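Local coordinates for protein chitinase A (Pteris ryukyuensis, PDB 4RL3) that probably hydrolyses the glycosidic bonds of chitin, this chain being the family 18 catalytic domain of a longer fern protein, at residues F30-A35 and V73-S78; L141-K146 and G171-V176; G47-Y52 and S97-N102; F182-Y187 and L214-T219. One frame throughout, in Å; residues are numbered along the deposited sequence.

Contact 1 (F30-A35 and V73-S78); sequences FILAFA and VKVMVS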
loop_
_atom_site.group_PDB
_atom_site.type_symbol
_atom_site.label_atom_id
_atom_site.label_comp_id
_atom_site.label_asym_id
_atom_site.label_seq_id
_atom_site.Cartn_x
_atom_site.Cartn_y
_atom_site.Cartn_z
ATOM N N PHE A 30 -8.417 1.400 3.894
ATOM C CA PHE A 30 -7.348 2.203 4.479
ATOM C C PHE A 30 -6.105 1.318 4.585
ATOM O O PHE A 30 -6.209 0.124 4.860
ATOM C CB PHE A 30 -7.708 2.707 5.876
ATOM C CG PHE A 30 -8.752 3.781 5.900
ATOM C CD1 PHE A 30 -8.438 5.074 5.517
ATOM C CD2 PHE A 30 -10.040 3.514 6.348
ATOM C CE1 PHE A 30 -9.384 6.072 5.559
ATOM C CE2 PHE A 30 -10.996 4.517 6.386
ATOM C CZ PHE A 30 -10.667 5.792 5.993
ATOM N N ILE A 31 -4.936 1.920 4.390
ATOM C CA ILE A 31 -3.669 1.225 4.592
ATOM C C ILE A 31 -2.806 2.016 5.570
ATOM O O ILE A 31 -2.245 3.057 5.222
ATOM C CB ILE A 31 -2.908 1.004 3.276
ATOM C CG1 ILE A 31 -3.811 0.377 2.216
ATOM C CG2 ILE A 31 -1.695 0.104 3.530
ATOM C CD1 ILE A 31 -3.155 0.275 0.864
ATOM N N LEU A 32 -2.726 1.519 6.796
ATOM C CA LEU A 32 -1.880 2.111 7.823
ATOM C C LEU A 32 -0.428 2.050 7.397
ATOM O O LEU A 32 0.062 0.983 7.009
ATOM C CB LEU A 32 -2.071 1.371 9.159
ATOM C CG LEU A 32 -3.412 1.633 9.833
ATOM C CD1 LEU A 32 -3.709 0.619 10.938
ATOM C CD2 LEU A 32 -3.464 3.057 10.359
ATOM N N ALA A 33 0.260 3.186 7.493
ATOM C CA ALA A 33 1.654 3.287 7.078
ATOM C C ALA A 33 2.455 3.832 8.265
ATOM O O ALA A 33 2.179 4.942 8.683
ATOM C CB ALA A 33 1.762 4.213 5.870
ATOM N N PHE A 34 3.422 3.108 8.842
ATOM C CA PHE A 34 3.948 1.805 8.424
ATOM C C PHE A 34 4.227 0.937 9.652
ATOM O O PHE A 34 4.505 1.457 10.744
ATOM C CB PHE A 34 5.287 2.000 7.707
ATOM C CG PHE A 34 5.183 2.706 6.388
ATOM C CD1 PHE A 34 4.792 2.008 5.259
ATOM C CD2 PHE A 34 5.478 4.064 6.272
ATOM C CE1 PHE A 34 4.689 2.640 4.043
ATOM C CE2 PHE A 34 5.391 4.706 5.050
ATOM C CZ PHE A 34 4.991 3.992 3.935
ATOM N N ALA A 35 4.203 -0.382 9.462
ATOM C CA ALA A 35 4.830 -1.302 10.409
ATOM C C ALA A 35 6.235 -1.556 9.881
ATOM O O ALA A 35 6.421 -1.759 8.685
ATOM C CB ALA A 35 4.045 -2.603 10.541
ATOM N N VAL A 73 -15.656 -0.879 4.377
ATOM C CA VAL A 73 -14.283 -0.518 4.769
ATOM C C VAL A 73 -13.505 -1.678 5.397
ATOM O O VAL A 73 -13.997 -2.373 6.288
ATOM C CB VAL A 73 -14.275 0.694 5.720
ATOM C CG1 VAL A 73 -12.878 0.938 6.290
ATOM C CG2 VAL A 73 -14.788 1.940 4.993
ATOM N N LYS A 74 -12.284 -1.869 4.901
ATOM C CA LYS A 74 -11.273 -2.724 5.522
ATOM C C LYS A 74 -10.051 -1.862 5.823
ATOM O O LYS A 74 -9.875 -0.781 5.248
ATOM C CB LYS A 74 -10.874 -3.876 4.596
ATOM C CG LYS A 74 -11.940 -4.938 4.360
ATOM C CD LYS A 74 -11.369 -6.041 3.476
ATOM C CE LYS A 74 -12.342 -7.160 3.167
ATOM N NZ LYS A 74 -11.698 -8.170 2.274
ATOM N N VAL A 75 -9.221 -2.329 6.751
ATOM C CA VAL A 75 -7.995 -1.609 7.111
ATOM C C VAL A 75 -6.819 -2.582 7.058
ATOM O O VAL A 75 -6.861 -3.645 7.670
ATOM C CB VAL A 75 -8.095 -0.928 8.500
ATOM C CG1 VAL A 75 -6.835 -0.119 8.799
ATOM C CG2 VAL A 75 -9.316 -0.018 8.545
ATOM N N MET A 76 -5.798 -2.229 6.283
ATOM C CA MET A 76 -4.600 -3.063 6.132
ATOM C C MET A 76 -3.409 -2.322 6.733
ATOM O O MET A 76 -3.555 -1.186 7.188
ATOM C CB MET A 76 -4.392 -3.400 4.645
ATOM C CG MET A 76 -5.474 -4.316 4.042
ATOM S SD MET A 76 -6.963 -3.418 3.588
ATOM C CE MET A 76 -7.839 -4.743 2.758
ATOM N N VAL A 77 -2.243 -2.964 6.773
ATOM C CA VAL A 77 -1.031 -2.282 7.212
ATOM C C VAL A 77 0.063 -2.488 6.170
ATOM O O VAL A 77 0.210 -3.582 5.634
ATOM C CB VAL A 77 -0.581 -2.757 8.626
ATOM C CG1 VAL A 77 -0.351 -4.257 8.671
ATOM C CG2 VAL A 77 0.649 -1.986 9.122
ATOM N N SER A 78 0.806 -1.421 5.893
ATOM C CA SER A 78 1.926 -1.448 4.963
ATOM C C SER A 78 3.245 -1.618 5.708
ATOM O O SER A 78 3.446 -1.044 6.778
ATOM C CB SER A 78 1.947 -0.160 4.147
ATOM O OG SER A 78 2.905 -0.245 3.110
#
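M76 N donates to F30 O at 2.8 Å, and two residues further along S78 N bonds L32 O, also at 2.8 Å and almost straight (174° at the hydrogen). Together with F30 N to K74 O, L32 N to M76 O and A35 N to S78 O, these bonds zip up two parallel strands of the family 18 TIM barrel, neighbours in its sheet and linked by a beta-alpha-beta crossover through helix 60-69. One face is apolar: V73 CG1 sits at the edge of the F30 ring, 3.8 Å from CD2; L32 CD1 lies 3.9 Å from V75 CG1; and V77 CG2, anti to its backbone N, meets A35 CB at 3.7 Å. On the other face I31 CG2 rests on S78 CB, 3.7 Å away. S78 opens the family's SxGG motif, and its OG bonds D120 on strand 118-123, whose D122 touches F34; both aspartates belong to the DxxDxDxE motif. A cis peptide joins A33 to F34, as in other family chitinases. It folds the ring back: A33 CB stands 3.5 Å above the plane of the F34 ring, over its centre, while S78 OG lies at the edge, 3.5 Å from CE1.

Contact 2 (L141-K146 and G171-V176); sequences LITQLK and GQYSSV. With EDO (1,2-ethanediol), chain D.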
loop_
_atom_site.group_PDB
_atom_site.type_symbol
_atom_site.label_atom_id
_atom_site.label_comp_id
_atom_site.label_asym_id
_atom_site.label_seq_id
_atom_site.Cartn_x
_atom_site.Cartn_y
_atom_site.Cartn_z
ATOM N N LEU A 141 5.779 -15.190 4.042
ATOM C CA LEU A 141 4.969 -14.385 4.956
ATOM C C LEU A 141 3.525 -14.296 4.454
ATOM O O LEU A 141 2.583 -14.576 5.192
ATOM C CB LEU A 141 5.573 -12.989 5.093
ATOM C CG LEU A 141 4.735 -11.935 5.815
ATOM C CD1 LEU A 141 4.447 -12.359 7.252
ATOM C CD2 LEU A 141 5.433 -10.593 5.775
ATOM N N ILE A 142 3.360 -13.920 3.188
ATOM C CA ILE A 142 2.013 -13.765 2.633
ATOM C C ILE A 142 1.279 -15.107 2.580
ATOM O O ILE A 142 0.102 -15.209 2.933
ATOM C CB ILE A 142 2.045 -13.120 1.231
ATOM C CG1 ILE A 142 2.547 -11.686 1.321
ATOM C CG2 ILE A 142 0.667 -13.155 0.598
ATOM C CD1 ILE A 142 2.887 -11.070 -0.025
ATOM N N THR A 143 1.992 -16.137 2.141
ATOM C CA THR A 143 1.414 -17.462 1.979
ATOM C C THR A 143 0.929 -17.996 3.326
ATOM O O THR A 143 -0.191 -18.515 3.433
ATOM C CB THR A 143 2.435 -18.429 1.346
ATOM O OG1 THR A 143 2.745 -17.985 0.020
ATOM C CG2 THR A 143 1.901 -19.852 1.301
ATOM N N GLN A 144 1.741 -17.831 4.362
ATOM C CA GLN A 144 1.343 -18.272 5.697
ATOM C C GLN A 144 0.178 -17.463 6.267
ATOM O O GLN A 144 -0.728 -18.035 6.872
ATOM C CB GLN A 144 2.508 -18.210 6.670
ATOM C CG GLN A 144 3.548 -19.289 6.478
ATOM C CD GLN A 144 4.477 -19.424 7.677
ATOM O OE1 GLN A 144 4.056 -19.323 8.836
ATOM N NE2 GLN A 144 5.726 -19.712 7.404
ATOM N N LEU A 145 0.190 -16.137 6.108
ATOM C CA LEU A 145 -0.919 -15.344 6.633
ATOM C C LEU A 145 -2.230 -15.702 5.945
ATOM O O LEU A 145 -3.276 -15.687 6.596
ATOM C CB LEU A 145 -0.647 -13.848 6.519
ATOM C CG LEU A 145 0.447 -13.291 7.439
ATOM C CD1 LEU A 145 0.710 -11.845 7.067
ATOM C CD2 LEU A 145 0.102 -13.389 8.918
ATOM N N LYS A 146 -2.178 -16.026 4.651
ATOM C CA LYS A 146 -3.361 -16.479 3.926
ATOM C C LYS A 146 -3.815 -17.857 4.396
ATOM O O LYS A 146 -5.003 -18.055 4.689
ATOM C CB LYS A 146 -3.113 -16.474 2.413
ATOM C CG LYS A 146 -3.103 -15.081 1.793
ATOM C CD LYS A 146 -4.478 -14.462 1.727
ATOM C CE LYS A 146 -4.454 -13.110 1.024
ATOM N NZ LYS A 146 -4.289 -13.248 -0.455
ATOM N N GLY A 171 5.578 -12.752 -9.855
ATOM C CA GLY A 171 5.547 -13.849 -10.821
ATOM C C GLY A 171 5.513 -15.209 -10.150
ATOM O O GLY A 171 5.024 -16.183 -10.729
ATOM N N GLN A 172 6.025 -15.244 -8.920
ATOM C CA GLN A 172 6.129 -16.443 -8.105
ATOM C C GLN A 172 4.929 -16.687 -7.173
ATOM O O GLN A 172 4.569 -17.833 -6.902
ATOM C CB GLN A 172 7.402 -16.325 -7.266
ATOM C CG GLN A 172 7.926 -17.636 -6.725
ATOM C CD GLN A 172 9.349 -17.558 -6.243
ATOM O OE1 GLN A 172 9.795 -18.408 -5.472
ATOM N NE2 GLN A 172 10.083 -16.530 -6.679
ATOM N N TYR A 173 4.315 -15.606 -6.687
ATOM C CA TYR A 173 3.290 -15.672 -5.645
ATOM C C TYR A 173 1.998 -14.970 -6.061
ATOM O O TYR A 173 1.207 -14.530 -5.225
ATOM C CB TYR A 173 3.852 -15.068 -4.340
ATOM C CG TYR A 173 4.884 -15.949 -3.704
ATOM C CD1 TYR A 173 4.496 -17.024 -2.921
ATOM C CD2 TYR A 173 6.243 -15.734 -3.901
ATOM C CE1 TYR A 173 5.431 -17.859 -2.346
ATOM C CE2 TYR A 173 7.176 -16.567 -3.334
ATOM C CZ TYR A 173 6.764 -17.627 -2.555
ATOM O OH TYR A 173 7.660 -18.487 -1.981
ATOM N N SER A 174 1.734 -14.910 -7.367
ATOM C CA SER A 174 0.550 -14.182 -7.821
ATOM C C SER A 174 -0.753 -14.742 -7.257
ATOM O O SER A 174 -1.690 -13.991 -7.015
ATOM C CB SER A 174 0.493 -14.086 -9.346
ATOM O OG SER A 174 0.359 -15.353 -9.949
ATOM N N SER A 175 -0.818 -16.048 -7.001
ATOM C CA SER A 175 -2.046 -16.625 -6.465
ATOM C C SER A 175 -2.418 -16.108 -5.078
ATOM O O SER A 175 -3.584 -16.187 -4.688
ATOM C CB SER A 175 -1.960 -18.149 -6.430
ATOM O OG SER A 175 -1.018 -18.581 -5.471
ATOM N N VAL A 176 -1.446 -15.594 -4.326
ATOM C CA VAL A 176 -1.739 -15.069 -2.989
ATOM C C VAL A 176 -1.562 -13.551 -2.887
ATOM O O VAL A 176 -1.772 -12.972 -1.821
ATOM C CB VAL A 176 -0.923 -15.787 -1.882
ATOM C CG1 VAL A 176 -1.357 -17.248 -1.767
ATOM C CG2 VAL A 176 0.580 -15.669 -2.109
HETATM C C1 EDO D . -7.129 -14.972 -2.329
HETATM O O1 EDO D . -7.049 -13.769 -1.570
HETATM C C2 EDO D . -5.729 -15.416 -2.732
HETATM O O2 EDO D . -4.983 -15.846 -1.586
#
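T143 and V176 have the nearest CA atoms of the two segments, 6.4 Å apart. The 141-146 segment is regular helix, whereas 171-176 lies at the C-terminal end of helix 163-173, V176 N bonding back to Y173 O. V176 is the centre of the contact: its CG2 meets I142 CG2 at 3.7 Å, and its carbonyl O lies 3.4 Å from that same I142 methyl. Crossing the Y173 side chain at about a right angle, T143 places OG1, itself bonded to G139 O in its own helix, 3.6 Å from both CD1 and CE1 of the Y173 ring. Helices 131-147 and 163-173 are successive members of the outer helical layer of the TIM barrel, and they meet here near the surface. The K146 chain bends at chi2 (-72°) and again at chi4, which turns NZ back onto V176 O, 2.9 Å away and above the carbonyl plane. D178 makes a salt bridge to the same NZ, and a 1,2-ethanediol, probably from the crystallisation liquor, offers it O1 at 3.0 Å and O2 at 2.9 Å. A methionine in place of K146 would probably leave D178 without its countercharge and V176 O without this donor. The diol is also hydrogen-bonded to D178 OD1.

Contact 3 (G47-Y52 and S97-N102); sequences GVFNIY and SSWVAN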
loop_
_atom_site.group_PDB
_atom_site.type_symbol
_atom_site.label_atom_id
_atom_site.label_comp_id
_atom_site.label_asym_id
_atom_site.label_seq_id
_atom_site.Cartn_x
_atom_site.Cartn_y
_atom_site.Cartn_z
ATOM N N GLY A 47 12.509 -9.137 11.571
ATOM C CA GLY A 47 11.124 -9.435 11.289
ATOM C C GLY A 47 10.145 -9.251 12.436
ATOM O O GLY A 47 8.983 -9.619 12.303
ATOM N N VAL A 48 10.588 -8.718 13.573
ATOM C CA VAL A 48 9.648 -8.424 14.664
ATOM C C VAL A 48 9.120 -7.010 14.421
ATOM O O VAL A 48 9.831 -6.016 14.612
ATOM C CB VAL A 48 10.278 -8.546 16.070
ATOM C CG1 VAL A 48 9.227 -8.260 17.121
ATOM C CG2 VAL A 48 10.842 -9.948 16.297
ATOM N N PHE A 49 7.886 -6.922 13.944
ATOM C CA PHE A 49 7.332 -5.639 13.494
ATOM C C PHE A 49 6.869 -4.723 14.615
ATOM O O PHE A 49 6.157 -5.149 15.525
ATOM C CB PHE A 49 6.220 -5.867 12.473
ATOM C CG PHE A 49 6.758 -6.205 11.119
ATOM C CD1 PHE A 49 7.047 -5.189 10.212
ATOM C CD2 PHE A 49 7.073 -7.513 10.778
ATOM C CE1 PHE A 49 7.586 -5.478 8.967
ATOM C CE2 PHE A 49 7.610 -7.808 9.536
ATOM C CZ PHE A 49 7.878 -6.795 8.637
ATOM N N ASN A 50 7.307 -3.466 14.516
ATOM C CA ASN A 50 6.915 -2.383 15.400
ATOM C C ASN A 50 6.041 -1.381 14.662
ATOM O O ASN A 50 6.018 -1.341 13.426
ATOM C CB ASN A 50 8.158 -1.667 15.925
ATOM C CG ASN A 50 8.885 -2.475 16.975
ATOM O OD1 ASN A 50 8.273 -2.939 17.933
ATOM N ND2 ASN A 50 10.185 -2.643 16.811
ATOM N N ILE A 51 5.332 -0.570 15.435
ATOM C CA ILE A 51 4.353 0.378 14.911
ATOM C C ILE A 51 4.971 1.744 14.666
ATOM O O ILE A 51 5.448 2.388 15.606
ATOM C CB ILE A 51 3.172 0.512 15.892
ATOM C CG1 ILE A 51 2.450 -0.838 16.018
ATOM C CG2 ILE A 51 2.212 1.609 15.442
ATOM C CD1 ILE A 51 1.421 -0.893 17.122
ATOM N N TYR A 52 4.915 2.191 13.412
ATOM C CA TYR A 52 5.376 3.524 13.029
ATOM C C TYR A 52 4.316 4.258 12.214
ATOM O O TYR A 52 4.615 4.927 11.227
ATOM C CB TYR A 52 6.726 3.467 12.322
ATOM C CG TYR A 52 7.804 2.899 13.222
ATOM C CD1 TYR A 52 8.387 3.673 14.230
ATOM C CD2 TYR A 52 8.215 1.578 13.093
ATOM C CE1 TYR A 52 9.355 3.143 15.059
ATOM C CE2 TYR A 52 9.180 1.042 13.920
ATOM C CZ TYR A 52 9.750 1.831 14.899
ATOM O OH TYR A 52 10.719 1.292 15.719
ATOM N N SER A 97 14.336 -18.323 7.608
ATOM C CA SER A 97 13.379 -18.980 8.478
ATOM C C SER A 97 13.069 -18.171 9.728
ATOM O O SER A 97 11.912 -18.125 10.166
ATOM C CB SER A 97 13.846 -20.388 8.857
ATOM O OG SER A 97 15.018 -20.349 9.644
ATOM N N SER A 98 14.080 -17.531 10.309
ATOM C CA SER A 98 13.862 -16.769 11.540
ATOM C C SER A 98 13.110 -15.470 11.254
ATOM O O SER A 98 12.232 -15.075 12.032
ATOM C CB SER A 98 15.156 -16.512 12.316
ATOM O OG SER A 98 16.080 -15.724 11.597
ATOM N N TRP A 99 13.432 -14.819 10.138
ATOM C CA TRP A 99 12.708 -13.603 9.753
ATOM C C TRP A 99 11.223 -13.947 9.528
ATOM O O TRP A 99 10.320 -13.268 10.050
ATOM C CB TRP A 99 13.335 -12.927 8.508
ATOM C CG TRP A 99 12.752 -11.554 8.243
ATOM C CD1 TRP A 99 13.270 -10.361 8.641
ATOM C CD2 TRP A 99 11.523 -11.252 7.562
ATOM N NE1 TRP A 99 12.441 -9.331 8.266
ATOM C CE2 TRP A 99 11.366 -9.849 7.598
ATOM C CE3 TRP A 99 10.551 -12.022 6.920
ATOM C CZ2 TRP A 99 10.273 -9.202 7.025
ATOM C CZ3 TRP A 99 9.456 -11.380 6.349
ATOM C CH2 TRP A 99 9.332 -9.980 6.396
ATOM N N VAL A 100 10.974 -15.001 8.755
ATOM C CA VAL A 100 9.608 -15.390 8.452
ATOM C C VAL A 100 8.834 -15.727 9.731
ATOM O O VAL A 100 7.701 -15.293 9.891
ATOM C CB VAL A 100 9.574 -16.571 7.459
ATOM C CG1 VAL A 100 8.185 -17.183 7.379
ATOM C CG2 VAL A 100 10.054 -16.108 6.084
ATOM N N ALA A 101 9.447 -16.474 10.653
ATOM C CA ALA A 101 8.742 -16.841 11.874
ATOM C C ALA A 101 8.374 -15.614 12.695
ATOM O O ALA A 101 7.267 -15.511 13.229
ATOM C CB ALA A 101 9.550 -17.833 12.699
ATOM N N ASN A 102 9.300 -14.670 12.783
ATOM C CA ASN A 102 9.031 -13.422 13.489
ATOM C C ASN A 102 8.016 -12.529 12.794
ATOM O O ASN A 102 7.208 -11.864 13.455
ATOM C CB ASN A 102 10.331 -12.650 13.699
ATOM C CG ASN A 102 11.126 -13.152 14.892
ATOM O OD1 ASN A 102 10.562 -13.651 15.870
ATOM N ND2 ASN A 102 12.436 -12.994 14.826
#
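The indole of W99 carries G47 on one face: G47 CA stands 3.3 Å above the ring plane, a CH-pi contact 3.6 Å from the centroid of the five-membered ring. Obliquely to the six-membered ring stands F49, its CZ 3.8 Å from W99 CZ2, with the two planes at 82°. W99 reaches this place because its CG is anti to the backbone N (chi1 -170°), and NE1 is then spent on D37 OD2. G47 fits by having no side chain: its positive phi already calls for glycine, and a CB would run into W99 O. One helical turn on, N102 lays CB against the G47 carbonyl and sets its amide CG 3.5 Å from V48 CG2, while ND2 bonds to N46 O. The carbonyl oxygens of G47 and N102 face each other as two acceptors at 3.1 Å, and both are hydrogen-bonded to S106 OG, which also partners F49 N. The contact thus docks the loop before the short strand 50-51 on the start of helix 96-114. That short strand adds on antiparallel to strand 27-36 of the TIM barrel, while W99 reaches inward between helix 131-147, at C137 and I138, and Y123 of strand 118-123.

Contact 4 (F182-Y187 and L214-T219); sequences FQFYSY and LASFST. With ACT (acetate ion), chain E.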
loop_
_atom_site.group_PDB
_atom_site.type_symbol
_atom_site.label_atom_id
_atom_site.label_comp_id
_atom_site.label_asym_id
_atom_site.label_seq_id
_atom_site.Cartn_x
_atom_site.Cartn_y
_atom_site.Cartn_z
ATOM N N PHE A 182 0.856 -0.210 -7.739
ATOM C CA PHE A 182 1.974 0.345 -8.475
ATOM C C PHE A 182 2.001 1.859 -8.253
ATOM O O PHE A 182 0.983 2.525 -8.384
ATOM C CB PHE A 182 1.890 0.017 -9.968
ATOM C CG PHE A 182 3.149 0.345 -10.714
ATOM C CD1 PHE A 182 3.388 1.642 -11.133
ATOM C CD2 PHE A 182 4.109 -0.620 -10.948
ATOM C CE1 PHE A 182 4.549 1.972 -11.784
ATOM C CE2 PHE A 182 5.285 -0.291 -11.602
ATOM C CZ PHE A 182 5.501 1.006 -12.023
ATOM N N GLN A 183 3.163 2.389 -7.892
ATOM C CA GLN A 183 3.303 3.802 -7.557
ATOM C C GLN A 183 3.524 4.673 -8.794
ATOM O O GLN A 183 4.662 4.960 -9.170
ATOM C CB GLN A 183 4.467 4.002 -6.595
ATOM C CG GLN A 183 4.329 3.252 -5.277
ATOM C CD GLN A 183 5.499 3.531 -4.353
ATOM O OE1 GLN A 183 6.055 4.626 -4.346
ATOM N NE2 GLN A 183 5.895 2.527 -3.586
ATOM N N PHE A 184 2.434 5.132 -9.399
ATOM C CA PHE A 184 2.527 5.933 -10.633
ATOM C C PHE A 184 2.976 7.363 -10.375
ATOM O O PHE A 184 3.380 8.065 -11.308
ATOM C CB PHE A 184 1.205 5.888 -11.393
ATOM C CG PHE A 184 0.954 4.562 -12.048
ATOM C CD1 PHE A 184 1.592 4.227 -13.243
ATOM C CD2 PHE A 184 0.122 3.620 -11.460
ATOM C CE1 PHE A 184 1.382 2.992 -13.835
ATOM C CE2 PHE A 184 -0.102 2.392 -12.061
ATOM C CZ PHE A 184 0.536 2.068 -13.247
ATOM N N TYR A 185 2.959 7.763 -9.109
ATOM C CA TYR A 185 3.484 9.059 -8.692
ATOM C C TYR A 185 5.014 9.093 -8.677
ATOM O O TYR A 185 5.603 10.131 -8.359
ATOM C CB TYR A 185 2.881 9.496 -7.346
ATOM C CG TYR A 185 2.765 8.406 -6.302
ATOM C CD1 TYR A 185 1.629 7.604 -6.234
ATOM C CD2 TYR A 185 3.774 8.188 -5.378
ATOM C CE1 TYR A 185 1.513 6.601 -5.281
ATOM C CE2 TYR A 185 3.664 7.200 -4.410
ATOM C CZ TYR A 185 2.543 6.408 -4.366
ATOM O OH TYR A 185 2.434 5.427 -3.413
ATOM N N SER A 186 5.653 7.968 -9.020
ATOM C CA SER A 186 7.092 7.931 -9.308
ATOM C C SER A 186 7.423 8.630 -10.637
ATOM O O SER A 186 8.582 8.966 -10.872
ATOM C CB SER A 186 7.587 6.475 -9.357
ATOM O OG SER A 186 6.933 5.744 -10.384
ATOM N N TYR A 187 6.432 8.818 -11.508
ATOM C CA TYR A 187 6.665 9.456 -12.805
ATOM C C TYR A 187 6.580 10.976 -12.687
ATOM O O TYR A 187 6.190 11.510 -11.645
ATOM C CB TYR A 187 5.710 8.905 -13.872
ATOM C CG TYR A 187 5.942 7.434 -14.131
ATOM C CD1 TYR A 187 7.165 6.980 -14.620
ATOM C CD2 TYR A 187 4.962 6.493 -13.853
ATOM C CE1 TYR A 187 7.401 5.639 -14.832
ATOM C CE2 TYR A 187 5.184 5.144 -14.061
ATOM C CZ TYR A 187 6.400 4.716 -14.555
ATOM O OH TYR A 187 6.628 3.371 -14.760
ATOM N N LEU A 214 -3.596 -1.474 -9.719
ATOM C CA LEU A 214 -4.323 -0.231 -9.439
ATOM C C LEU A 214 -3.592 0.986 -9.985
ATOM O O LEU A 214 -2.370 1.042 -9.962
ATOM C CB LEU A 214 -4.533 -0.066 -7.933
ATOM C CG LEU A 214 -5.216 -1.239 -7.229
ATOM C CD1 LEU A 214 -5.255 -0.966 -5.743
ATOM C CD2 LEU A 214 -6.604 -1.492 -7.782
ATOM N N ALA A 215 -4.351 1.960 -10.487
ATOM C CA ALA A 215 -3.801 3.260 -10.814
ATOM C C ALA A 215 -3.615 4.030 -9.531
ATOM O O ALA A 215 -4.199 3.686 -8.504
ATOM C CB ALA A 215 -4.734 4.013 -11.747
ATOM N N SER A 216 -2.800 5.074 -9.577
ATOM C CA SER A 216 -2.524 5.874 -8.392
ATOM C C SER A 216 -2.000 7.265 -8.699
ATOM O O SER A 216 -1.532 7.565 -9.815
ATOM C CB SER A 216 -1.528 5.164 -7.475
ATOM O OG SER A 216 -0.306 4.922 -8.144
ATOM N N PHE A 217 -2.099 8.109 -7.682
ATOM C CA PHE A 217 -1.481 9.416 -7.675
ATOM C C PHE A 217 -1.148 9.842 -6.253
ATOM O O PHE A 217 -1.615 9.237 -5.291
ATOM C CB PHE A 217 -2.349 10.466 -8.407
ATOM C CG PHE A 217 -3.758 10.618 -7.875
ATOM C CD1 PHE A 217 -4.025 11.457 -6.807
ATOM C CD2 PHE A 217 -4.817 9.948 -8.471
ATOM C CE1 PHE A 217 -5.320 11.616 -6.329
ATOM C CE2 PHE A 217 -6.111 10.102 -8.007
ATOM C CZ PHE A 217 -6.353 10.937 -6.923
ATOM N N SER A 218 -0.318 10.873 -6.139
ATOM C CA SER A 218 0.024 11.459 -4.863
ATOM C C SER A 218 -0.743 12.751 -4.668
ATOM O O SER A 218 -0.945 13.512 -5.616
ATOM C CB SER A 218 1.524 11.737 -4.785
ATOM O OG SER A 218 1.841 12.584 -3.687
ATOM N N THR A 219 -1.151 12.991 -3.424
ATOM C CA THR A 219 -1.711 14.266 -3.021
ATOM C C THR A 219 -0.678 15.086 -2.233
ATOM O O THR A 219 -1.003 16.140 -1.672
ATOM C CB THR A 219 -2.967 14.043 -2.172
ATOM O OG1 THR A 219 -2.680 13.073 -1.152
ATOM C CG2 THR A 219 -4.121 13.543 -3.055
HETATM C C ACT E . 4.467 4.318 -0.981
HETATM O O ACT E . 5.454 4.211 -0.209
HETATM O OXT ACT E . 4.427 5.352 -1.697
HETATM C CH3 ACT E . 3.387 3.272 -1.029
#
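S216 and Y185 both hold their first side-chain group between backbone N and carbonyl carbon, at chi1 59° and 42°, and these torsions turn the serine hydroxyl and the tyrosine ring into the same seam. S216 OG donates to F182 O at 2.7 Å, in the plane of that carbonyl. F184 lies beside this bond, its ring edge directed at the opposite backbone: CE2 is 3.4 Å from L214 O, a buried oxygen with no polar partner in the model. F182 CD1 packs over the centre of one face of the F184 ring, 3.4 Å above the plane. Y185 leans along the strand, CB on S218 CB at 3.7 Å and CD1 3.6 Å from F217 C, with Q183 CB over one face. Its OH gives a 2.6 Å hydrogen bond to OXT of an acetate ion, probably from the crystallisation liquor. Q183 and Y185 match the Q-x-Y pattern that lines the substrate cleft in relatives such as hevamine, so the acetate probably marks that pocket. An alanine at Y185 would probably open a gap against F217 and S216 and leave the acetate without its hydroxyl donor. Strand 215-218 pairs in parallel with strand 244-248 of the barrel; behind it F217 packs into helix 226-238, while Y196 of helix 193-206 meets the F184 ring and bonds S216 O.

Contacts 1 and 4 belong to the buried barrel wall, contact 2 lies at the surface among the outer helices, and contact 3 is buried although far from the chain centre. Contact 1 is the regular parallel-strand ladder; contact 4 replaces such a ladder with side-chain hydroxyl and ring contacts between a loop and a strand. Contact 2 pairs a lysine bond to a carbonyl with apolar packing, while contact 3 rests on aromatic and glycine packing. Contacts 1 and 3 join directly, F34 O lying 2.8 Å from Y52 N, a probable hydrogen bond. L141 CD2 on W99 CH2, 4.0 Å, ties contact 2 to contact 3. Contact 4 touches none of the others, though it reaches the same sheet as contact 1.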